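Local coordinates for protein CD180 antigen (Mus musculus, PDB 3T6Q) that may cooperate with MD-1 and TLR4 in the innate immune response of B-cells to bacterial lipopolysaccharide, leading to NF-kappa-B activation, at residues 68-73 and 90-95; 489-494 and 510-515. One frame throughout, in Å; residues are numbered along the deposited sequence.

Contact 1 of 2, residues 68-73 and 90-95; sequences QIYWIH and ANPLIF
Pro92 CG lies over one face of the Tyr70 ring, 3.6 Å from the ring centroid and 19° off its normal, a CH-pi contact displaced toward the rim, with CE1 the nearest ring atom. On the tyrosine side, chi1 of -68° puts Tyr70 CG anti to its own carbonyl carbon, beside the backbone N; Pro92 is the centre of an inverse gamma turn. One residue on, Trp71 carries a second CH-pi contact. Ile94 CB stands over one face of the indole, 4.0 Å from the centroid of the six-membered ring, while Ile94 CG2 touches CH2 and Ile94 CD1 lies near CE2 and CZ2. Phe95 CB approaches Trp71 CZ3 at 3.6 Å. In the interior, Leu93 CD2 is packed by Ile69 CG2 and Ile72 CD1.

Polar bonds fix the spacing of the two chains. Ile94 N donates to Tyr70 O at 2.8 Å, and Ile72 N to Phe95 O at 3.1 Å; the latter pair belongs to the parallel bridge of Trp71 with Phe95, in the small sheet formed by strands 47-48, 71-72 and 95-96. Ile69 N donates to Asn91 OD1 at 3.0 Å, nearly straight at 170°. That oxygen also accepts from Cys67 N, and Asn91 ND2 donates to Leu64 O and Leu88 O, so both ends of the buried amide are used. Asn91 is one rung of the asparagine ladder characteristic of leucine-rich repeats, here tying LRR 3 to LRR 2. A water bridges Gln68 N and Ala90 O. The chemistry implies a divided contact: backbone and asparagine bonds hold adjacent repeats in register, while Pro92 and Ile94 each lay an aliphatic carbon over one aromatic face of the preceding repeat.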
loop_
_atom_site.group_PDB
_atom_site.type_symbol
_atom_site.label_atom_id
_atom_site.label_comp_id
_atom_site.label_asym_id
_atom_site.label_seq_id
_atom_site.Cartn_x
_atom_site.Cartn_y
_atom_site.Cartn_z
ATOM N N GLN A 68 -5.307 1.344 -14.491
ATOM C CA GLN A 68 -5.998 2.403 -13.732
ATOM C C GLN A 68 -7.441 2.021 -13.345
ATOM O O GLN A 68 -8.338 2.876 -13.258
ATOM C CB GLN A 68 -5.910 3.740 -14.508
ATOM C CG GLN A 68 -4.482 4.241 -14.634
ATOM C CD GLN A 68 -4.365 5.475 -15.500
ATOM O OE1 GLN A 68 -3.628 5.487 -16.477
ATOM N NE2 GLN A 68 -5.094 6.524 -15.145
ATOM N N ILE A 69 -7.671 0.737 -13.059
ATOM C CA ILE A 69 -8.995 0.266 -12.685
ATOM C C ILE A 69 -9.240 0.509 -11.202
ATOM O O ILE A 69 -8.466 0.039 -10.375
ATOM C CB ILE A 69 -9.141 -1.253 -12.965
ATOM C CG1 ILE A 69 -8.945 -1.520 -14.446
ATOM C CG2 ILE A 69 -10.494 -1.753 -12.468
ATOM C CD1 ILE A 69 -8.578 -3.011 -14.710
ATOM N N TYR A 70 -10.278 1.294 -10.880
ATOM C CA TYR A 70 -10.699 1.546 -9.502
ATOM C C TYR A 70 -11.890 0.702 -9.098
ATOM O O TYR A 70 -12.073 0.463 -7.915
ATOM C CB TYR A 70 -11.059 3.035 -9.319
ATOM C CG TYR A 70 -9.840 3.946 -9.431
ATOM C CD1 TYR A 70 -9.135 4.329 -8.291
ATOM C CD2 TYR A 70 -9.385 4.400 -10.678
ATOM C CE1 TYR A 70 -8.023 5.176 -8.379
ATOM C CE2 TYR A 70 -8.240 5.213 -10.781
ATOM C CZ TYR A 70 -7.572 5.604 -9.622
ATOM O OH TYR A 70 -6.451 6.438 -9.681
ATOM N N TRP A 71 -12.720 0.269 -10.057
ATOM C CA TRP A 71 -13.957 -0.433 -9.722
ATOM C C TRP A 71 -14.121 -1.678 -10.555
ATOM O O TRP A 71 -14.001 -1.612 -11.752
ATOM C CB TRP A 71 -15.192 0.467 -9.965
ATOM C CG TRP A 71 -15.163 1.690 -9.083
ATOM C CD1 TRP A 71 -14.627 2.956 -9.386
ATOM C CD2 TRP A 71 -15.598 1.782 -7.679
ATOM N NE1 TRP A 71 -14.757 3.811 -8.304
ATOM C CE2 TRP A 71 -15.314 3.166 -7.246
ATOM C CE3 TRP A 71 -16.163 0.903 -6.774
ATOM C CZ2 TRP A 71 -15.621 3.608 -5.971
ATOM C CZ3 TRP A 71 -16.473 1.370 -5.493
ATOM C CH2 TRP A 71 -16.204 2.689 -5.104
ATOM N N ILE A 72 -14.492 -2.785 -9.920
ATOM C CA ILE A 72 -14.902 -4.012 -10.673
ATOM C C ILE A 72 -16.333 -4.366 -10.247
ATOM O O ILE A 72 -16.532 -4.882 -9.143
ATOM C CB ILE A 72 -13.965 -5.216 -10.379
ATOM C CG1 ILE A 72 -12.496 -4.782 -10.523
ATOM C CG2 ILE A 72 -14.303 -6.404 -11.318
ATOM C CD1 ILE A 72 -11.488 -5.945 -10.359
ATOM N N HIS A 73 -17.302 -4.053 -11.112
ATOM C CA HIS A 73 -18.731 -4.151 -10.773
ATOM C C HIS A 73 -19.312 -5.517 -11.065
ATOM O O HIS A 73 -18.604 -6.406 -11.555
ATOM C CB HIS A 73 -19.550 -3.045 -11.472
ATOM C CG HIS A 73 -19.254 -1.630 -10.961
ATOM N ND1 HIS A 73 -18.983 -1.359 -9.668
ATOM C CD2 HIS A 73 -19.199 -0.416 -11.629
ATOM C CE1 HIS A 73 -18.733 -0.041 -9.528
ATOM N NE2 HIS A 73 -18.888 0.535 -10.721
ATOM N N ALA A 90 -1.439 -4.280 -10.036
ATOM C CA ALA A 90 -1.086 -2.852 -10.069
ATOM C C ALA A 90 -2.264 -1.936 -10.470
ATOM O O ALA A 90 -2.060 -0.881 -11.101
ATOM C CB ALA A 90 0.132 -2.569 -10.939
ATOM N N ASN A 91 -3.479 -2.359 -10.108
ATOM C CA ASN A 91 -4.683 -1.517 -10.270
ATOM C C ASN A 91 -5.127 -1.008 -8.907
ATOM O O ASN A 91 -5.151 -1.768 -7.940
ATOM C CB ASN A 91 -5.839 -2.299 -10.972
ATOM C CG ASN A 91 -5.578 -2.477 -12.424
ATOM O OD1 ASN A 91 -5.649 -1.497 -13.201
ATOM N ND2 ASN A 91 -5.182 -3.689 -12.816
ATOM N N PRO A 92 -5.481 0.281 -8.810
ATOM C CA PRO A 92 -5.828 0.809 -7.476
ATOM C C PRO A 92 -7.291 0.526 -7.055
ATOM O O PRO A 92 -8.136 1.455 -6.938
ATOM C CB PRO A 92 -5.580 2.327 -7.651
ATOM C CG PRO A 92 -5.948 2.565 -9.111
ATOM C CD PRO A 92 -5.375 1.352 -9.824
ATOM N N LEU A 93 -7.584 -0.745 -6.793
ATOM C CA LEU A 93 -8.979 -1.178 -6.704
ATOM C C LEU A 93 -9.612 -0.682 -5.411
ATOM O O LEU A 93 -9.088 -0.890 -4.341
ATOM C CB LEU A 93 -9.080 -2.717 -6.743
ATOM C CG LEU A 93 -8.514 -3.383 -8.001
ATOM C CD1 LEU A 93 -8.515 -4.908 -7.890
ATOM C CD2 LEU A 93 -9.336 -2.929 -9.206
ATOM N N ILE A 94 -10.773 -0.055 -5.533
ATOM C CA ILE A 94 -11.569 0.373 -4.376
ATOM C C ILE A 94 -12.547 -0.741 -3.962
ATOM O O ILE A 94 -12.769 -0.963 -2.781
ATOM C CB ILE A 94 -12.339 1.675 -4.699
ATOM C CG1 ILE A 94 -11.334 2.787 -5.073
ATOM C CG2 ILE A 94 -13.224 2.118 -3.497
ATOM C CD1 ILE A 94 -11.981 3.990 -5.734
ATOM N N PHE A 95 -13.142 -1.425 -4.933
ATOM C CA PHE A 95 -14.114 -2.470 -4.573
ATOM C C PHE A 95 -14.311 -3.420 -5.701
ATOM O O PHE A 95 -14.289 -3.032 -6.849
ATOM C CB PHE A 95 -15.495 -1.869 -4.205
ATOM C CG PHE A 95 -16.384 -2.794 -3.384
ATOM C CD1 PHE A 95 -16.173 -2.963 -2.021
ATOM C CD2 PHE A 95 -17.471 -3.466 -3.987
ATOM C CE1 PHE A 95 -17.003 -3.793 -1.268
ATOM C CE2 PHE A 95 -18.306 -4.298 -3.242
ATOM C CZ PHE A 95 -18.062 -4.460 -1.876
HETATM O O HOH W 1 -3.277 1.191 -12.560
#

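Contact 2 of 2, residues 489-494 and 510-515; sequences SSIDQH and NRLTSS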
loop_
_atom_site.group_PDB
_atom_site.type_symbol
_atom_site.label_atom_id
_atom_site.label_comp_id
_atom_site.label_asym_id
_atom_site.label_seq_id
_atom_site.Cartn_x
_atom_site.Cartn_y
_atom_site.Cartn_z
ATOM N N SER A 489 35.798 -16.966 -44.843
ATOM C CA SER A 489 35.633 -16.530 -46.241
ATOM C C SER A 489 35.149 -17.635 -47.145
ATOM O O SER A 489 34.419 -17.383 -48.106
ATOM C CB SER A 489 36.973 -16.021 -46.807
ATOM O OG SER A 489 37.263 -14.760 -46.219
ATOM N N SER A 490 35.559 -18.866 -46.854
ATOM C CA SER A 490 35.283 -19.983 -47.776
ATOM C C SER A 490 35.337 -21.299 -47.054
ATOM O O SER A 490 36.010 -21.430 -46.033
ATOM C CB SER A 490 36.322 -20.013 -48.931
ATOM O OG SER A 490 37.648 -19.843 -48.420
ATOM N N ILE A 491 34.690 -22.287 -47.654
ATOM C CA ILE A 491 34.647 -23.649 -47.147
ATOM C C ILE A 491 34.838 -24.524 -48.369
ATOM O O ILE A 491 34.068 -24.439 -49.331
ATOM C CB ILE A 491 33.277 -23.956 -46.448
ATOM C CG1 ILE A 491 32.992 -22.927 -45.330
ATOM C CG2 ILE A 491 33.239 -25.405 -45.912
ATOM C CD1 ILE A 491 31.714 -23.195 -44.569
ATOM N N ASP A 492 35.895 -25.325 -48.367
ATOM C CA ASP A 492 36.112 -26.284 -49.427
ATOM C C ASP A 492 34.882 -27.178 -49.624
ATOM O O ASP A 492 34.246 -27.573 -48.645
ATOM C CB ASP A 492 37.350 -27.133 -49.082
ATOM C CG ASP A 492 37.817 -27.959 -50.263
ATOM O OD1 ASP A 492 38.697 -27.480 -50.982
ATOM O OD2 ASP A 492 37.271 -29.054 -50.493
ATOM N N GLN A 493 34.551 -27.524 -50.872
ATOM C CA GLN A 493 33.394 -28.376 -51.151
ATOM C C GLN A 493 33.412 -29.751 -50.483
ATOM O O GLN A 493 32.348 -30.385 -50.345
ATOM C CB GLN A 493 33.227 -28.597 -52.659
ATOM C CG GLN A 493 34.427 -29.239 -53.340
ATOM C CD GLN A 493 34.113 -29.632 -54.771
ATOM O OE1 GLN A 493 33.013 -30.114 -55.079
ATOM N NE2 GLN A 493 35.080 -29.441 -55.651
ATOM N N HIS A 494 34.608 -30.222 -50.126
ATOM C CA HIS A 494 34.778 -31.527 -49.496
ATOM C C HIS A 494 35.081 -31.418 -48.032
ATOM O O HIS A 494 35.413 -32.421 -47.415
ATOM C CB HIS A 494 35.859 -32.373 -50.221
ATOM C CG HIS A 494 35.474 -32.752 -51.627
ATOM N ND1 HIS A 494 34.370 -33.490 -51.906
ATOM C CD2 HIS A 494 36.054 -32.428 -52.854
ATOM C CE1 HIS A 494 34.264 -33.639 -53.242
ATOM N NE2 HIS A 494 35.293 -32.988 -53.817
ATOM N N ASN A 510 29.307 -14.852 -41.081
ATOM C CA ASN A 510 30.600 -14.992 -41.699
ATOM C C ASN A 510 30.682 -14.105 -42.974
ATOM O O ASN A 510 29.904 -13.152 -43.115
ATOM C CB ASN A 510 30.943 -16.462 -41.983
ATOM C CG ASN A 510 31.255 -17.239 -40.701
ATOM O OD1 ASN A 510 32.226 -16.948 -39.989
ATOM N ND2 ASN A 510 30.422 -18.222 -40.394
ATOM N N ARG A 511 31.558 -14.458 -43.901
ATOM C CA ARG A 511 31.585 -13.732 -45.188
ATOM C C ARG A 511 31.435 -14.675 -46.351
ATOM O O ARG A 511 31.994 -14.461 -47.427
ATOM C CB ARG A 511 32.904 -12.950 -45.336
ATOM C CG ARG A 511 33.093 -11.794 -44.370
ATOM C CD ARG A 511 34.420 -11.085 -44.693
ATOM N NE ARG A 511 35.520 -12.066 -44.769
ATOM C CZ ARG A 511 36.059 -12.606 -43.682
ATOM N NH1 ARG A 511 35.606 -12.180 -42.519
ATOM N NH2 ARG A 511 37.024 -13.537 -43.735
ATOM N N LEU A 512 30.685 -15.742 -46.135
ATOM C CA LEU A 512 30.580 -16.777 -47.158
ATOM C C LEU A 512 29.808 -16.294 -48.383
ATOM O O LEU A 512 28.864 -15.472 -48.268
ATOM C CB LEU A 512 29.898 -18.000 -46.562
ATOM C CG LEU A 512 30.666 -18.658 -45.414
ATOM C CD1 LEU A 512 29.758 -19.731 -44.784
ATOM C CD2 LEU A 512 31.977 -19.250 -45.953
ATOM N N THR A 513 30.254 -16.781 -49.545
ATOM C CA THR A 513 29.576 -16.550 -50.823
ATOM C C THR A 513 28.905 -17.862 -51.225
ATOM O O THR A 513 29.058 -18.861 -50.547
ATOM C CB THR A 513 30.520 -15.988 -51.913
ATOM O OG1 THR A 513 31.667 -16.856 -52.071
ATOM C CG2 THR A 513 30.948 -14.543 -51.556
ATOM N N SER A 514 28.143 -17.868 -52.310
ATOM C CA SER A 514 27.214 -18.980 -52.537
ATOM C C SER A 514 27.895 -20.342 -52.715
ATOM O O SER A 514 27.285 -21.379 -52.411
ATOM C CB SER A 514 26.329 -18.683 -53.753
ATOM O OG SER A 514 27.161 -18.695 -54.895
ATOM N N SER A 515 29.140 -20.380 -53.205
ATOM C CA SER A 515 29.781 -21.703 -53.421
ATOM C C SER A 515 30.008 -22.507 -52.106
ATOM O O SER A 515 30.170 -23.719 -52.159
ATOM C CB SER A 515 31.060 -21.602 -54.255
ATOM O OG SER A 515 32.096 -20.944 -53.536
HETATM O O HOH W 2 32.610 -18.490 -49.838
HETATM O O HOH W 3 35.920 -12.537 -47.473
HETATM O O HOH W 4 32.265 -25.293 -51.320
#
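This is a partly buried, water-bridged contact between two adjacent coils of the leucine-rich-repeat solenoid, LRR 17 and LRR 18, and it buries 275 Å² over both sides. Strand 490-491 pairs with strand 465-466 of the preceding repeat, whereas the loop of 510-515 meets it mainly through side chains and water. The apolar part centres on Leu512, whose CD2 lies 3.9 Å from Ile491 CG1 and 3.7 Å from Ser490 N, and whose CD1 faces Ile491 CD1. The two side chains are set obliquely to each other. Water 2 donates to Ser489 O while accepting from Thr513 N, and farther along water 4 donates to both Ile491 O and Ser515 O; they link the backbones where these stand farther apart than at Ser489 and Arg511, with CA atoms 5.0 Å apart. Arg511 bends at chi3 (-51°), turning NE back from the extended path of the chain. Its NH1 forms a salt bridge with Asp487, which would favour a fixed guanidinium position. Arg511 NH2 donates to Ser489 OG at 2.8 Å, with the oxygen 15° out of the guanidinium plane, and water 3, in that plane, accepts from NE at 2.8 Å.

How the contacts relate
Both contacts join consecutive leucine-rich repeats, but they differ in how and lie far apart in the solenoid. Their centres are 61 Å apart and their nearest atoms about 44 Å, on opposite sides of the chain's centre, so neither touches the other. In sequence they are in series. Asn91 and Asn510 hold corresponding places, each binding backbone atoms of the repeat before it. Contact 1 buries 581 Å² with direct backbone bonds, whereas contact 2 buries 275 Å² and has one direct side-chain hydrogen bond, its backbones being bridged by waters. Their surroundings differ too, since another protein chain of the assembly packs on Trp71 and Ile94, while no other chain there touches 489-494 or 510-515.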